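Local coordinates for protein uroporphyrinogen-III C-methyltransferase (Pseudomonas denitrificans, PDB 1S4D) that transfers methyl groups from S-adenosyl-L-methionine to C-2 and C-7 of uroporphyrinogen III, making precorrin-2 for cobalamin and siroheme biosynthesis, at residues B[10-15]-B[94-99]. Sequence-based numbering, arbitrary orientation.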
ATOM      1  N   PRO B  10      20.543   4.424  -4.585  1.00 30.66           N
ATOM      2  CA  PRO B  10      21.043   5.668  -3.987  1.00 29.76           C
ATOM      3  C   PRO B  10      21.605   5.395  -2.610  1.00 29.15           C
ATOM      4  O   PRO B  10      21.050   4.612  -1.856  1.00 29.20           O
ATOM      5  CB  PRO B  10      19.792   6.536  -3.867  1.00 29.68           C
ATOM      6  CG  PRO B  10      18.757   5.870  -4.677  1.00 29.50           C
ATOM      7  CD  PRO B  10      19.074   4.428  -4.724  1.00 30.23           C
ATOM      8  N   ALA B  11      22.728   6.020  -2.302  1.00 29.00           N
ATOM      9  CA  ALA B  11      23.305   5.968  -0.966  1.00 28.43           C
ATOM     10  C   ALA B  11      22.409   6.706   0.018  1.00 28.12           C
ATOM     11  O   ALA B  11      21.798   7.694  -0.344  1.00 27.95           O
ATOM     12  CB  ALA B  11      24.663   6.616  -0.981  1.00 27.97           C
ATOM     13  N   LEU B  12      22.328   6.230   1.256  1.00 28.12           N
ATOM     14  CA  LEU B  12      21.800   7.063   2.333  1.00 28.12           C
ATOM     15  C   LEU B  12      22.919   7.986   2.835  1.00 28.40           C
ATOM     16  O   LEU B  12      23.825   7.576   3.545  1.00 28.88           O
ATOM     17  CB  LEU B  12      21.153   6.218   3.430  1.00 27.72           C
ATOM     18  CG  LEU B  12      20.920   6.764   4.839  1.00 26.94           C
ATOM     19  CD1 LEU B  12      20.114   8.086   4.888  1.00 23.31           C
ATOM     20  CD2 LEU B  12      20.296   5.653   5.699  1.00 24.49           C
ATOM     21  N   GLU B  13      22.830   9.240   2.413  1.00 28.70           N
ATOM     22  CA  GLU B  13      23.876  10.249   2.550  1.00 28.60           C
ATOM     23  C   GLU B  13      24.009  10.842   3.941  1.00 27.47           C
ATOM     24  O   GLU B  13      23.016  11.075   4.611  1.00 27.45           O
ATOM     25  CB  GLU B  13      23.555  11.398   1.600  1.00 28.84           C
ATOM     26  CG  GLU B  13      24.705  11.778   0.706  1.00 33.40           C
ATOM     27  CD  GLU B  13      24.550  11.173  -0.655  1.00 38.75           C
ATOM     28  OE1 GLU B  13      25.393  10.328  -1.033  1.00 41.06           O
ATOM     29  OE2 GLU B  13      23.565  11.541  -1.332  1.00 41.64           O
ATOM     30  N   LYS B  14      25.239  11.136   4.346  1.00 26.72           N
ATOM     31  CA  LYS B  14      25.501  11.814   5.612  1.00 26.02           C
ATOM     32  C   LYS B  14      24.642  13.071   5.738  1.00 25.23           C
ATOM     33  O   LYS B  14      24.550  13.872   4.804  1.00 25.36           O
ATOM     34  CB  LYS B  14      26.983  12.164   5.745  1.00 26.32           C
ATOM     35  CG  LYS B  14      27.917  10.960   6.030  1.00 27.63           C
ATOM     36  CD  LYS B  14      29.288  11.443   6.499  1.00 29.50           C
ATOM     37  CE  LYS B  14      30.351  10.380   6.303  1.00 33.15           C
ATOM     38  NZ  LYS B  14      31.151  10.118   7.550  1.00 35.79           N
ATOM     39  N   GLY B  15      23.973  13.219   6.873  1.00 24.07           N
ATOM     40  CA  GLY B  15      23.197  14.416   7.124  1.00 23.49           C
ATOM     41  C   GLY B  15      21.839  14.454   6.456  1.00 23.34           C
ATOM     42  O   GLY B  15      21.249  15.530   6.306  1.00 23.57           O
ATOM     43  N   ARG B  94      24.003   9.338   8.887  1.00 20.40           N
ATOM     44  CA  ARG B  94      23.067   8.832   7.901  1.00 20.33           C
ATOM     45  C   ARG B  94      21.893   8.299   8.732  1.00 20.23           C
ATOM     46  O   ARG B  94      22.057   7.350   9.508  1.00 19.76           O
ATOM     47  CB  ARG B  94      23.699   7.703   7.073  1.00 20.67           C
ATOM     48  CG  ARG B  94      25.059   8.012   6.396  1.00 21.51           C
ATOM     49  CD  ARG B  94      25.826   6.751   6.055  1.00 24.73           C
ATOM     50  NE  ARG B  94      27.247   6.974   5.812  1.00 29.97           N
ATOM     51  CZ  ARG B  94      27.765   7.302   4.616  1.00 33.14           C
ATOM     52  NH1 ARG B  94      26.974   7.445   3.551  1.00 33.46           N
ATOM     53  NH2 ARG B  94      29.074   7.494   4.483  1.00 32.24           N
ATOM     54  N   VAL B  95      20.730   8.934   8.595  1.00 19.88           N
ATOM     55  CA  VAL B  95      19.596   8.684   9.484  1.00 19.63           C
ATOM     56  C   VAL B  95      18.464   7.941   8.784  1.00 20.27           C
ATOM     57  O   VAL B  95      17.955   8.390   7.735  1.00 20.56           O
ATOM     58  CB  VAL B  95      19.032  10.011  10.083  1.00 19.22           C
ATOM     59  CG1 VAL B  95      18.015   9.723  11.155  1.00 18.13           C
ATOM     60  CG2 VAL B  95      20.135  10.862  10.643  1.00 17.34           C
ATOM     61  N   LEU B  96      18.079   6.816   9.382  1.00 20.48           N
ATOM     62  CA  LEU B  96      16.976   5.980   8.921  1.00 21.30           C
ATOM     63  C   LEU B  96      15.854   6.056   9.937  1.00 21.70           C
ATOM     64  O   LEU B  96      16.049   5.657  11.110  1.00 21.55           O
ATOM     65  CB  LEU B  96      17.447   4.521   8.856  1.00 21.55           C
ATOM     66  CG  LEU B  96      17.001   3.577   7.740  1.00 21.99           C
ATOM     67  CD1 LEU B  96      17.384   2.234   8.161  1.00 24.06           C
ATOM     68  CD2 LEU B  96      15.540   3.594   7.525  1.00 22.06           C
ATOM     69  N   ARG B  97      14.697   6.580   9.525  1.00 22.06           N
ATOM     70  CA  ARG B  97      13.505   6.540  10.399  1.00 22.47           C
ATOM     71  C   ARG B  97      12.708   5.385   9.850  1.00 22.12           C
ATOM     72  O   ARG B  97      12.224   5.478   8.726  1.00 21.64           O
ATOM     73  CB  ARG B  97      12.717   7.860  10.379  1.00 22.23           C
ATOM     74  CG  ARG B  97      11.273   7.797  10.905  1.00 24.85           C
ATOM     75  CD  ARG B  97      11.058   8.204  12.384  1.00 27.41           C
ATOM     76  NE  ARG B  97      10.746   7.017  13.171  1.00 32.40           N
ATOM     77  CZ  ARG B  97       9.609   6.770  13.825  1.00 35.64           C
ATOM     78  NH1 ARG B  97       8.609   7.649  13.877  1.00 38.01           N
ATOM     79  NH2 ARG B  97       9.488   5.621  14.464  1.00 38.44           N
ATOM     80  N   LEU B  98      12.648   4.284  10.612  1.00 22.20           N
ATOM     81  CA  LEU B  98      12.032   3.036  10.158  1.00 22.62           C
ATOM     82  C   LEU B  98      10.592   3.001  10.627  1.00 23.52           C
ATOM     83  O   LEU B  98      10.329   2.865  11.812  1.00 24.88           O
ATOM     84  CB  LEU B  98      12.739   1.832  10.772  1.00 22.21           C
ATOM     85  CG  LEU B  98      13.154   0.542  10.031  1.00 20.77           C
ATOM     86  CD1 LEU B  98      13.143  -0.690  10.939  1.00 14.46           C
ATOM     87  CD2 LEU B  98      12.358   0.266   8.794  1.00 19.54           C
ATOM     88  N   LYS B  99       9.634   3.115   9.731  1.00 23.35           N
ATOM     89  CA  LYS B  99       8.278   3.136  10.223  1.00 23.26           C
ATOM     90  C   LYS B  99       7.564   1.860   9.843  1.00 23.41           C
ATOM     91  O   LYS B  99       7.860   1.254   8.784  1.00 23.79           O
ATOM     92  CB  LYS B  99       7.580   4.372   9.683  1.00 23.58           C
ATOM     93  CG  LYS B  99       8.482   5.618   9.807  1.00 25.04           C
ATOM     94  CD  LYS B  99       7.948   6.763   9.010  1.00 26.83           C
ATOM     95  CE  LYS B  99       6.521   7.067   9.424  1.00 26.40           C
ATOM     96  NZ  LYS B  99       6.527   7.582  10.803  1.00 24.79           N
TER
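R94 NH1 donates a hydrogen bond to the backbone O of L12 at 3.2 Å. The bond is nearly straight, with an N-H...O angle of 163°. The oxygen lies at the guanidinium edge, close to its plane, while NH1 sits 33° off the plane of the L12 carbonyl. The R94 chain is extended from CG to NE, and its guanidinium lies beside residues 12-14. K14 crosses it, with CG 3.8 Å above the centre of one guanidinium face. K14 CE reaches R94 NH2 at 3.6 Å, and the two cationic ends stay 4.5 Å apart, NZ to NH2. L12 CG is anti to the backbone N (chi1 160°) and meets R94 CB at 3.7 Å; CD1 rests against V95 O at 3.6 Å. W18 and Q40 also touch the L12 side chain. An alanine at R94 would probably leave L12 O without this donor and the K14 methylenes without the flat group they cover. The contact ties the loop leading into strand 16-21 to strand 94-99, its neighbour in the parallel sheet. Across this contact the guanidinium is met by a neutral acceptor and aliphatic cover; the K14 charge would probably work against it, and the nearby E13 carboxylate, not in contact, may partly offset that.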